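Local coordinates for conserved Archaeal protein (Sulfolobus acidocaldarius, PDB 4OPC) that reduces the double bonds of the geranylgeranyl chains of archaeal membrane lipid precursors to saturated phytanyl chains, using one bound FAD per subunit, at residues G61-K66 with N103-K108; E68-K73 with F95-P100; W118-A123 with N140-E145. All coordinates share one frame; numbering follows the deposited sequence. Where two conformers were deposited one is given.

Contact 1: G61-K66 with N103-K108; sequences GMPYPK and NQRVLK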
loop_
_atom_site.group_PDB
_atom_site.type_symbol
_atom_site.label_atom_id
_atom_site.label_comp_id
_atom_site.label_asym_id
_atom_site.label_seq_id
_atom_site.Cartn_x
_atom_site.Cartn_y
_atom_site.Cartn_z
ATOM N N GLY A 61 2.463 -3.864 17.464
ATOM C CA GLY A 61 2.167 -3.190 18.710
ATOM C C GLY A 61 1.537 -1.834 18.466
ATOM O O GLY A 61 1.743 -0.896 19.231
ATOM N N MET A 62 0.776 -1.726 17.384
ATOM C CA MET A 62 0.007 -0.518 17.137
ATOM C C MET A 62 -1.297 -0.604 17.912
ATOM O O MET A 62 -1.862 -1.696 18.065
ATOM C CB MET A 62 -0.266 -0.332 15.646
ATOM C CG MET A 62 0.951 0.127 14.853
ATOM S SD MET A 62 1.418 1.843 15.148
ATOM C CE MET A 62 0.043 2.706 14.378
ATOM N N PRO A 63 -1.766 0.548 18.418
ATOM C CA PRO A 63 -3.003 0.628 19.191
ATOM C C PRO A 63 -4.148 -0.088 18.498
ATOM O O PRO A 63 -4.376 0.070 17.302
ATOM C CB PRO A 63 -3.270 2.134 19.249
ATOM C CG PRO A 63 -1.930 2.740 19.215
ATOM C CD PRO A 63 -1.120 1.865 18.294
ATOM N N TYR A 64 -4.875 -0.873 19.272
ATOM C CA TYR A 64 -6.023 -1.597 18.772
ATOM C C TYR A 64 -7.186 -0.633 18.542
ATOM O O TYR A 64 -7.497 0.176 19.412
ATOM C CB TYR A 64 -6.413 -2.631 19.820
ATOM C CG TYR A 64 -6.930 -3.932 19.277
ATOM C CD1 TYR A 64 -6.157 -4.718 18.433
ATOM C CD2 TYR A 64 -8.182 -4.395 19.643
ATOM C CE1 TYR A 64 -6.632 -5.919 17.956
ATOM C CE2 TYR A 64 -8.659 -5.582 19.174
ATOM C CZ TYR A 64 -7.887 -6.345 18.335
ATOM O OH TYR A 64 -8.394 -7.532 17.875
ATOM N N PRO A 65 -7.830 -0.714 17.368
ATOM C CA PRO A 65 -9.009 0.101 17.048
ATOM C C PRO A 65 -10.140 -0.181 18.036
ATOM O O PRO A 65 -10.365 -1.345 18.374
ATOM C CB PRO A 65 -9.410 -0.402 15.662
ATOM C CG PRO A 65 -8.171 -1.020 15.104
ATOM C CD PRO A 65 -7.460 -1.613 16.261
ATOM N N LYS A 66 -10.837 0.857 18.492
ATOM C CA LYS A 66 -11.913 0.680 19.468
ATOM C C LYS A 66 -13.003 1.738 19.327
ATOM O O LYS A 66 -12.767 2.811 18.785
ATOM C CB LYS A 66 -11.338 0.719 20.884
ATOM C CG LYS A 66 -10.575 1.991 21.186
ATOM C CD LYS A 66 -10.179 2.089 22.650
ATOM C CE LYS A 66 -9.379 3.358 22.912
ATOM N NZ LYS A 66 -10.050 4.570 22.355
ATOM N N ASN A 103 -6.708 7.024 12.836
ATOM C CA ASN A 103 -5.489 7.749 12.488
ATOM C C ASN A 103 -5.281 8.945 13.427
ATOM O O ASN A 103 -4.167 9.169 13.927
ATOM C CB ASN A 103 -5.624 8.201 11.024
ATOM C CG ASN A 103 -4.308 8.542 10.354
ATOM O OD1 ASN A 103 -4.191 8.381 9.139
ATOM N ND2 ASN A 103 -3.334 9.043 11.106
ATOM N N GLN A 104 -6.343 9.702 13.677
ATOM C CA GLN A 104 -6.237 10.858 14.560
ATOM C C GLN A 104 -5.936 10.449 15.993
ATOM O O GLN A 104 -5.213 11.157 16.708
ATOM C CB GLN A 104 -7.491 11.732 14.465
ATOM C CG GLN A 104 -7.565 12.488 13.128
ATOM C CD GLN A 104 -8.949 12.993 12.789
ATOM O OE1 GLN A 104 -9.709 13.417 13.665
ATOM N NE2 GLN A 104 -9.289 12.956 11.503
ATOM N N ARG A 105 -6.484 9.321 16.434
ATOM C CA ARG A 105 -6.209 8.855 17.790
ATOM C C ARG A 105 -4.746 8.442 17.939
ATOM O O ARG A 105 -4.109 8.755 18.948
ATOM C CB ARG A 105 -7.140 7.705 18.189
ATOM C CG ARG A 105 -6.832 7.095 19.561
ATOM C CD ARG A 105 -7.232 5.619 19.544
ATOM N NE ARG A 105 -6.488 4.814 20.496
ATOM C CZ ARG A 105 -6.516 3.489 20.514
ATOM N NH1 ARG A 105 -7.254 2.830 19.623
ATOM N NH2 ARG A 105 -5.808 2.823 21.416
ATOM N N VAL A 106 -4.210 7.745 16.944
ATOM C CA VAL A 106 -2.789 7.403 16.939
ATOM C C VAL A 106 -1.946 8.667 17.053
ATOM O O VAL A 106 -1.036 8.738 17.870
ATOM C CB VAL A 106 -2.397 6.608 15.681
ATOM C CG1 VAL A 106 -0.890 6.403 15.609
ATOM C CG2 VAL A 106 -3.118 5.262 15.668
ATOM N N LEU A 107 -2.284 9.684 16.266
ATOM C CA LEU A 107 -1.545 10.944 16.315
ATOM C C LEU A 107 -1.673 11.641 17.662
ATOM O O LEU A 107 -0.684 12.142 18.190
ATOM C CB LEU A 107 -2.003 11.875 15.203
ATOM C CG LEU A 107 -1.574 11.456 13.805
ATOM C CD1 LEU A 107 -2.314 12.317 12.796
ATOM C CD2 LEU A 107 -0.078 11.612 13.659
ATOM N N LYS A 108 -2.878 11.677 18.224
ATOM C CA LYS A 108 -3.074 12.330 19.515
ATOM C C LYS A 108 -2.301 11.608 20.614
ATOM O O LYS A 108 -1.754 12.243 21.517
ATOM C CB LYS A 108 -4.560 12.435 19.846
ATOM C CG LYS A 108 -5.280 13.471 18.981
ATOM C CD LYS A 108 -6.771 13.539 19.268
ATOM C CE LYS A 108 -7.483 14.395 18.227
ATOM N NZ LYS A 108 -8.967 14.256 18.300
#
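Arg105 and Val106 of helix 99-112 face the loop Met62 to Lys66, which runs from helix 54-60 to strand 70-80; the contact is loop-on-helix packing beside the FAD-binding, Rossmann-type part of the reductase. Arg105 comes first and carries most of it. Its CG lies anti to the backbone N (chi1 175°), and the chain then runs extended as far as NE, long enough to bring the guanidinium into the loop. There NH1 donates an almost straight bond (170°) to Tyr64 O at 2.7 Å; the oxygen lies in the guanidinium plane, although the donor stands above the plane of the carbonyl. Both faces of the flat group are used. Pro63 CB lies toward the rim of one face, 3.4 Å from NH2, and Lys66 CE sits over the centre of the other, 3.7 Å from CZ. Proline, with its compact apolar ring, suits a place against such a face. Lys66 crosses Arg105 at about a right angle and leaves its NZ 4.0 Å from Arg105 NE, a like-charge approach probably eased by the salt bridges of Arg105 to Glu69 and Glu109. An alanine in place of Arg105 would probably deprive Tyr64 O of this donor, leave both carboxylates without their arginine mate and open a gap between Pro63 and Lys66. One residue on, Val106 offers a short branched surface to the flexible thioether of Met62, which also touches Ser20 of helix 16-25. Bends at chi2 and chi3 curl the methionine chain, and its terminal CE rests 4.0 Å from Val106 CG1.

Contact 2: E68-K73 with F95-P100; sequences EELENK and FELNAP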
loop_
_atom_site.group_PDB
_atom_site.type_symbol
_atom_site.label_atom_id
_atom_site.label_comp_id
_atom_site.label_asym_id
_atom_site.label_seq_id
_atom_site.Cartn_x
_atom_site.Cartn_y
_atom_site.Cartn_z
ATOM N N GLU A 68 -15.977 4.045 18.163
ATOM C CA GLU A 68 -16.417 4.487 16.842
ATOM C C GLU A 68 -15.345 4.190 15.766
ATOM O O GLU A 68 -15.631 4.254 14.568
ATOM C CB GLU A 68 -16.820 5.979 16.841
ATOM C CG GLU A 68 -18.126 6.346 17.589
ATOM C CD GLU A 68 -18.470 7.849 17.496
ATOM O OE1 GLU A 68 -18.033 8.501 16.524
ATOM O OE2 GLU A 68 -19.167 8.385 18.396
ATOM N N GLU A 69 -14.126 3.850 16.193
ATOM C CA GLU A 69 -13.028 3.540 15.264
ATOM C C GLU A 69 -13.176 2.195 14.573
ATOM O O GLU A 69 -12.698 2.011 13.455
ATOM C CB GLU A 69 -11.681 3.528 15.991
ATOM C CG GLU A 69 -11.278 4.836 16.609
ATOM C CD GLU A 69 -10.198 4.667 17.647
ATOM O OE1 GLU A 69 -9.638 3.552 17.767
ATOM O OE2 GLU A 69 -9.925 5.658 18.349
ATOM N N LEU A 70 -13.784 1.237 15.258
ATOM C CA LEU A 70 -13.998 -0.085 14.695
ATOM C C LEU A 70 -15.444 -0.207 14.259
ATOM O O LEU A 70 -16.346 -0.394 15.083
ATOM C CB LEU A 70 -13.645 -1.175 15.702
ATOM C CG LEU A 70 -13.810 -2.618 15.227
ATOM C CD1 LEU A 70 -13.277 -2.786 13.814
ATOM C CD2 LEU A 70 -13.101 -3.565 16.181
ATOM N N GLU A 71 -15.665 -0.090 12.956
ATOM C CA GLU A 71 -17.014 -0.071 12.425
ATOM C C GLU A 71 -17.580 -1.474 12.278
ATOM O O GLU A 71 -18.762 -1.694 12.526
ATOM C CB GLU A 71 -17.058 0.672 11.089
ATOM C CG GLU A 71 -16.620 2.126 11.185
ATOM C CD GLU A 71 -17.060 2.940 9.992
ATOM O OE1 GLU A 71 -16.185 3.455 9.265
ATOM O OE2 GLU A 71 -18.283 3.064 9.775
ATOM N N ASN A 72 -16.735 -2.426 11.900
ATOM C CA ASN A 72 -17.219 -3.781 11.654
ATOM C C ASN A 72 -16.088 -4.798 11.733
ATOM O O ASN A 72 -15.001 -4.577 11.186
ATOM C CB ASN A 72 -17.914 -3.834 10.282
ATOM C CG ASN A 72 -18.631 -5.151 10.025
ATOM O OD1 ASN A 72 -19.292 -5.703 10.903
ATOM N ND2 ASN A 72 -18.513 -5.649 8.799
ATOM N N LYS A 73 -16.332 -5.908 12.415
ATOM C CA LYS A 73 -15.345 -6.979 12.500
ATOM C C LYS A 73 -15.396 -7.859 11.254
ATOM O O LYS A 73 -16.469 -8.271 10.824
ATOM C CB LYS A 73 -15.575 -7.820 13.762
ATOM C CG LYS A 73 -14.617 -8.989 13.922
ATOM C CD LYS A 73 -13.176 -8.510 14.028
ATOM C CE LYS A 73 -12.199 -9.669 13.932
ATOM N NZ LYS A 73 -10.793 -9.194 13.871
ATOM N N PHE A 95 -10.325 -5.698 10.397
ATOM C CA PHE A 95 -11.175 -4.625 10.868
ATOM C C PHE A 95 -11.614 -3.778 9.697
ATOM O O PHE A 95 -10.819 -3.502 8.795
ATOM C CB PHE A 95 -10.409 -3.716 11.831
ATOM C CG PHE A 95 -9.814 -4.423 13.014
ATOM C CD1 PHE A 95 -10.608 -5.134 13.886
ATOM C CD2 PHE A 95 -8.455 -4.337 13.267
ATOM C CE1 PHE A 95 -10.056 -5.767 14.986
ATOM C CE2 PHE A 95 -7.898 -4.967 14.357
ATOM C CZ PHE A 95 -8.699 -5.683 15.219
ATOM N N GLU A 96 -12.881 -3.381 9.702
ATOM C CA GLU A 96 -13.328 -2.283 8.866
ATOM C C GLU A 96 -13.320 -1.050 9.762
ATOM O O GLU A 96 -14.117 -0.946 10.703
ATOM C CB GLU A 96 -14.728 -2.558 8.301
ATOM C CG GLU A 96 -14.720 -2.894 6.822
ATOM C CD GLU A 96 -14.201 -1.760 5.979
ATOM O OE1 GLU A 96 -13.589 -2.048 4.933
ATOM O OE2 GLU A 96 -14.407 -0.586 6.347
ATOM N N LEU A 97 -12.391 -0.139 9.479
ATOM C CA LEU A 97 -12.112 0.988 10.369
ATOM C C LEU A 97 -12.790 2.269 9.943
ATOM O O LEU A 97 -13.082 2.475 8.765
ATOM C CB LEU A 97 -10.605 1.267 10.381
ATOM C CG LEU A 97 -9.682 0.128 10.787
ATOM C CD1 LEU A 97 -8.226 0.530 10.643
ATOM C CD2 LEU A 97 -9.977 -0.255 12.210
ATOM N N ASN A 98 -13.016 3.145 10.918
ATOM C CA ASN A 98 -13.172 4.565 10.645
ATOM C C ASN A 98 -11.747 5.112 10.589
ATOM O O ASN A 98 -11.139 5.377 11.630
ATOM C CB ASN A 98 -13.981 5.239 11.757
ATOM C CG ASN A 98 -14.229 6.717 11.501
ATOM O OD1 ASN A 98 -13.456 7.392 10.821
ATOM N ND2 ASN A 98 -15.310 7.235 12.076
ATOM N N ALA A 99 -11.207 5.238 9.380
ATOM C CA ALA A 99 -9.798 5.554 9.205
ATOM C C ALA A 99 -9.369 6.896 9.794
ATOM O O ALA A 99 -8.389 6.928 10.532
ATOM C CB ALA A 99 -9.394 5.436 7.727
ATOM N N PRO A 100 -10.087 7.996 9.479
ATOM C CA PRO A 100 -9.694 9.264 10.105
ATOM C C PRO A 100 -9.739 9.198 11.634
ATOM O O PRO A 100 -8.833 9.718 12.285
ATOM C CB PRO A 100 -10.741 10.256 9.598
ATOM C CG PRO A 100 -11.315 9.650 8.364
ATOM C CD PRO A 100 -11.162 8.168 8.481
HETATM O O HOH W 1 -17.427 5.402 13.143
#
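Leu70 and Leu97, a non-hydrogen-bonded antiparallel pair, lie where strands 70-80 and 87-97 of a beta hairpin meet near its open end. Backbone bonds set the register. Glu96 N donates to Asn72 O at 2.9 Å, while Glu96 O accepts from two amides, Glu71 N at 2.9 Å and Asn72 N at 3.2 Å: a classic beta bulge, with two residues facing one. Beyond it, Asn98 N reaches Glu69 O at 2.8 Å. Asn98 is also the N-cap of helix 99-112, its OD1 accepting from Leu101 N, and a water joins its ND2 to Glu68 O. A short amide serves both tasks.

Apolar contact gathers where Leu70, Phe95 and Leu97 share a face. Leu70 crosses Phe95 at about a right angle, its CD1 3.6 Å from Phe95 CD1. Lys73 brings a cation to the same face: its chain is bent at chi2, which turns CD, and farther along NZ lies 3.7 Å from Phe95 CE1, hydrogen-bonded to Gly94 O.

The carboxylates form another group. Glu71 OE1 comes within 3.3 Å of Leu97 O, two acceptors not hydrogen-bonded to each other, and is 5.3 Å from Glu96 OE2. Lys222 forms salt bridges with both glutamates, so this single ammonium probably offsets the crowding of negative groups and helps keep both carboxylates ionised; Glu96 also lies close to Asp50 of the FAD site.

Contact 3: W118-A123 with N140-E145; sequences WDLTTA and NRRTNE. With FDA (dihydroflavine-adenine dinucleotide), chain B.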
loop_
_atom_site.group_PDB
_atom_site.type_symbol
_atom_site.label_atom_id
_atom_site.label_comp_id
_atom_site.label_asym_id
_atom_site.label_seq_id
_atom_site.Cartn_x
_atom_site.Cartn_y
_atom_site.Cartn_z
ATOM N N TRP A 118 2.060 19.716 13.842
ATOM C CA TRP A 118 1.494 20.919 13.242
ATOM C C TRP A 118 0.612 20.531 12.062
ATOM O O TRP A 118 1.106 20.016 11.056
ATOM C CB TRP A 118 2.589 21.871 12.754
ATOM C CG TRP A 118 3.584 22.345 13.797
ATOM C CD1 TRP A 118 3.509 22.193 15.155
ATOM C CD2 TRP A 118 4.807 23.035 13.534
ATOM N NE1 TRP A 118 4.622 22.740 15.747
ATOM C CE2 TRP A 118 5.435 23.261 14.774
ATOM C CE3 TRP A 118 5.438 23.470 12.366
ATOM C CZ2 TRP A 118 6.660 23.917 14.880
ATOM C CZ3 TRP A 118 6.660 24.117 12.472
ATOM C CH2 TRP A 118 7.254 24.336 13.720
ATOM N N ASP A 119 -0.685 20.759 12.197
ATOM C CA ASP A 119 -1.612 20.549 11.093
ATOM C C ASP A 119 -1.657 21.785 10.198
ATOM O O ASP A 119 -1.078 22.841 10.523
ATOM C CB ASP A 119 -3.017 20.153 11.595
ATOM C CG ASP A 119 -3.787 21.319 12.219
ATOM O OD1 ASP A 119 -3.157 22.261 12.748
ATOM O OD2 ASP A 119 -5.031 21.287 12.214
ATOM N N LEU A 120 -2.363 21.657 9.077
ATOM C CA LEU A 120 -2.424 22.711 8.058
ATOM C C LEU A 120 -1.028 23.235 7.700
ATOM O O LEU A 120 -0.855 24.425 7.407
ATOM C CB LEU A 120 -3.360 23.852 8.475
ATOM C CG LEU A 120 -4.248 24.386 7.343
ATOM C CD1 LEU A 120 -5.283 23.341 6.879
ATOM C CD2 LEU A 120 -4.924 25.691 7.738
ATOM N N THR A 121 -0.043 22.343 7.732
ATOM C CA THR A 121 1.343 22.721 7.518
ATOM C C THR A 121 1.958 21.866 6.430
ATOM O O THR A 121 1.936 20.642 6.510
ATOM C CB THR A 121 2.155 22.597 8.819
ATOM O OG1 THR A 121 1.619 23.507 9.786
ATOM C CG2 THR A 121 3.624 22.962 8.588
ATOM N N THR A 122 2.490 22.521 5.408
ATOM C CA THR A 122 3.034 21.815 4.255
ATOM C C THR A 122 4.548 21.967 4.195
ATOM O O THR A 122 5.087 23.073 4.331
ATOM C CB THR A 122 2.420 22.366 2.959
ATOM O OG1 THR A 122 0.992 22.236 3.007
ATOM C CG2 THR A 122 2.948 21.614 1.745
ATOM N N ALA A 123 5.240 20.847 4.020
ATOM C CA ALA A 123 6.664 20.897 3.718
ATOM C C ALA A 123 6.800 21.286 2.251
ATOM O O ALA A 123 6.422 20.526 1.354
ATOM C CB ALA A 123 7.338 19.567 4.019
ATOM N N ASN A 140 3.299 26.963 7.572
ATOM C CA ASN A 140 2.255 26.680 8.541
ATOM C C ASN A 140 1.105 27.643 8.289
ATOM O O ASN A 140 1.225 28.834 8.549
ATOM C CB ASN A 140 2.828 26.866 9.950
ATOM C CG ASN A 140 1.843 26.520 11.055
ATOM O OD1 ASN A 140 0.632 26.649 10.905
ATOM N ND2 ASN A 140 2.376 26.079 12.188
ATOM N N ARG A 141 -0.011 27.120 7.788
ATOM C CA ARG A 141 -1.166 27.948 7.449
ATOM C C ARG A 141 -2.105 28.233 8.623
ATOM O O ARG A 141 -3.071 28.977 8.483
ATOM C CB ARG A 141 -1.945 27.345 6.275
ATOM C CG ARG A 141 -1.305 27.610 4.930
ATOM C CD ARG A 141 -2.167 27.094 3.798
ATOM N NE ARG A 141 -1.676 27.553 2.502
ATOM C CZ ARG A 141 -0.688 26.971 1.829
ATOM N NH1 ARG A 141 -0.072 25.905 2.329
ATOM N NH2 ARG A 141 -0.312 27.458 0.653
ATOM N N ARG A 142 -1.825 27.621 9.768
ATOM C CA ARG A 142 -2.506 28.000 11.017
ATOM C C ARG A 142 -1.948 29.311 11.543
ATOM O O ARG A 142 -2.697 30.215 11.867
ATOM C CB ARG A 142 -2.342 26.942 12.107
ATOM C CG ARG A 142 -3.071 25.630 11.877
ATOM C CD ARG A 142 -4.543 25.834 11.581
ATOM N NE ARG A 142 -5.281 24.581 11.739
ATOM C CZ ARG A 142 -6.593 24.465 11.571
ATOM N NH1 ARG A 142 -7.315 25.509 11.201
ATOM N NH2 ARG A 142 -7.188 23.299 11.767
ATOM N N THR A 143 -0.624 29.391 11.630
ATOM C CA THR A 143 0.033 30.572 12.171
ATOM C C THR A 143 0.458 31.540 11.074
ATOM O O THR A 143 0.944 32.636 11.370
ATOM C CB THR A 143 1.278 30.184 12.977
ATOM O OG1 THR A 143 2.224 29.554 12.107
ATOM C CG2 THR A 143 0.920 29.215 14.093
ATOM N N ASN A 144 0.270 31.142 9.820
ATOM C CA ASN A 144 0.682 31.946 8.674
ATOM C C ASN A 144 2.173 32.307 8.720
ATOM O O ASN A 144 2.552 33.473 8.576
ATOM C CB ASN A 144 -0.173 33.209 8.570
ATOM C CG ASN A 144 0.007 33.925 7.249
ATOM O OD1 ASN A 144 0.293 33.300 6.226
ATOM N ND2 ASN A 144 -0.141 35.244 7.266
ATOM N N GLU A 145 3.007 31.296 8.931
ATOM C CA GLU A 145 4.452 31.468 9.059
ATOM C C GLU A 145 5.178 30.491 8.157
ATOM O O GLU A 145 4.795 29.323 8.060
ATOM C CB GLU A 145 4.920 31.117 10.470
ATOM C CG GLU A 145 4.519 31.994 11.612
ATOM C CD GLU A 145 5.079 31.437 12.910
ATOM O OE1 GLU A 145 6.021 32.040 13.462
ATOM O OE2 GLU A 145 4.597 30.371 13.357
HETATM P PA FDA B . -1.730 8.931 2.875
HETATM O O1A FDA B . -1.991 9.436 1.510
HETATM O O2A FDA B . -2.894 8.297 3.627
HETATM O O5B FDA B . -1.177 10.116 3.767
HETATM C C5B FDA B . -0.237 11.065 3.225
HETATM C C4B FDA B . -0.356 12.327 4.037
HETATM O O4B FDA B . 0.697 13.239 3.662
HETATM C C3B FDA B . -1.675 13.088 3.863
HETATM O O3B FDA B . -2.359 13.220 5.108
HETATM C C2B FDA B . -1.251 14.422 3.219
HETATM O O2B FDA B . -2.050 15.514 3.646
HETATM C C1B FDA B . 0.186 14.556 3.702
HETATM N N9A FDA B . 1.087 15.362 2.888
HETATM C C8A FDA B . 1.421 15.160 1.571
HETATM N N7A FDA B . 2.326 15.997 1.116
HETATM C C5A FDA B . 2.614 16.795 2.214
HETATM C C6A FDA B . 3.535 17.844 2.405
HETATM N N6A FDA B . 4.401 18.250 1.476
HETATM N N1A FDA B . 3.609 18.391 3.635
HETATM C C2A FDA B . 2.772 17.959 4.584
HETATM N N3A FDA B . 1.894 16.955 4.533
HETATM C C4A FDA B . 1.885 16.393 3.319
HETATM N N1 FDA B . -5.403 -0.136 1.830
HETATM C C2 FDA B . -5.818 -1.028 2.786
HETATM O O2 FDA B . -5.039 -1.480 3.620
HETATM N N3 FDA B . -7.146 -1.366 2.791
HETATM C C4 FDA B . -8.104 -0.998 1.869
HETATM O O4 FDA B . -9.285 -1.267 2.076
HETATM C C4X FDA B . -7.611 -0.131 0.869
HETATM N N5 FDA B . -8.471 0.333 -0.082
HETATM C C5X FDA B . -8.126 1.419 -0.859
HETATM C C6 FDA B . -9.082 2.071 -1.625
HETATM C C7 FDA B . -8.781 3.218 -2.343
HETATM C C7M FDA B . -9.887 3.957 -3.052
HETATM C C8 FDA B . -7.467 3.710 -2.336
HETATM C C8M FDA B . -7.125 4.997 -3.051
HETATM C C9 FDA B . -6.496 3.047 -1.583
HETATM C C9A FDA B . -6.814 1.924 -0.829
HETATM N N10 FDA B . -5.867 1.253 -0.022
HETATM C C10 FDA B . -6.298 0.322 0.897
HETATM C "C1'" FDA B . -4.470 1.742 0.100
HETATM C "C2'" FDA B . -4.303 2.601 1.367
HETATM O "O2'" FDA B . -5.383 3.531 1.491
HETATM C "C3'" FDA B . -2.990 3.385 1.311
HETATM O "O3'" FDA B . -1.953 2.489 0.937
HETATM C "C4'" FDA B . -2.555 4.031 2.634
HETATM O "O4'" FDA B . -3.622 4.756 3.242
HETATM C "C5'" FDA B . -1.360 4.934 2.436
HETATM O "O5'" FDA B . -1.040 5.606 3.671
HETATM P P FDA B . 0.073 6.742 3.685
HETATM O O1P FDA B . 0.176 7.208 5.078
HETATM O O2P FDA B . 1.346 6.285 2.988
HETATM O O3P FDA B . -0.505 7.893 2.736
HETATM O O HOH W 2 -0.296 24.137 4.587
#
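Thr121 and Asn140 form a non-hydrogen-bonded antiparallel pair with CA atoms 4.2 Å apart, and just beyond it Arg141 N donates to Leu120 O at 2.8 Å, where strand 132-140 ends in a turn. The turn is built on Asn140. Its OD1 accepts from Arg142 N at 2.9 Å in an Asx turn and also from Thr143 N, while Asn144 and Glu145 both face Asn140 in a G1 beta bulge. With CG anti to the backbone N (chi1 -177°), the amide stands beside Thr121 and Trp118, ND2 lying 4.0 Å from Trp118 CE3. Thr121 OG1 is not hydrogen-bonded to that amide; it donates to Asp119 O within its own segment.

A salt bridge joins Asp119 to Arg142 across the contact: Arg142 NH2 meets Asp119 OD2 at 3.0 Å on the syn side, somewhat out of the carboxylate plane. Arg142 NE adds two weak bonds, consistent with planes turned 43° from each other. Asp119 OD2 also accepts from Trp40 N, which makes an acidic residue apt here. Leu120 packs against both arginine stems, CD2 3.7 Å from Arg141 CB and CB against Arg142 CG. A water bonded to Thr122 OG1 also meets Arg141 NH1, a doubtful link, since that arginine has two conformers; Thr122 OG1 also bonds to Ser37.

The neighbouring Ala123 reads the adenine edge of the reduced FAD with its backbone, N donating to N1A at 3.0 Å and O accepting from N6A at 3.0 Å. Around this corner, the backbone of Trp118, ending strand 116-118, is hydrogen-bonded to Leu34 of the parallel strand 32-35 and to Asp36 just after it, whereas strand 121-129 lies beside strand 132-140 as an outermost strand of the four-stranded sheet.

In the fold
From the N terminus, the chain passes through strands 3-6, 9-12 and 32-35 and helix 54-60 before contact 1 begins in the loop that follows. That loop leads to contact 2, which opens at 68-73 and is closed by 95-100 after the hairpin turns back; contact 1 then closes on helix 99-112, so the hairpin contact lies within its span. The two touch, through Glu69 with Arg105, Tyr64 with Phe95, and Pro65 with Phe95 and Leu97, joining the eight-stranded sheet to the helix. Contact 3 follows in series, touching neither, and closes the hairpin of strands 121-129 and 132-140 at the adenine end of the cofactor, about 23 Å from contact 1 between centres.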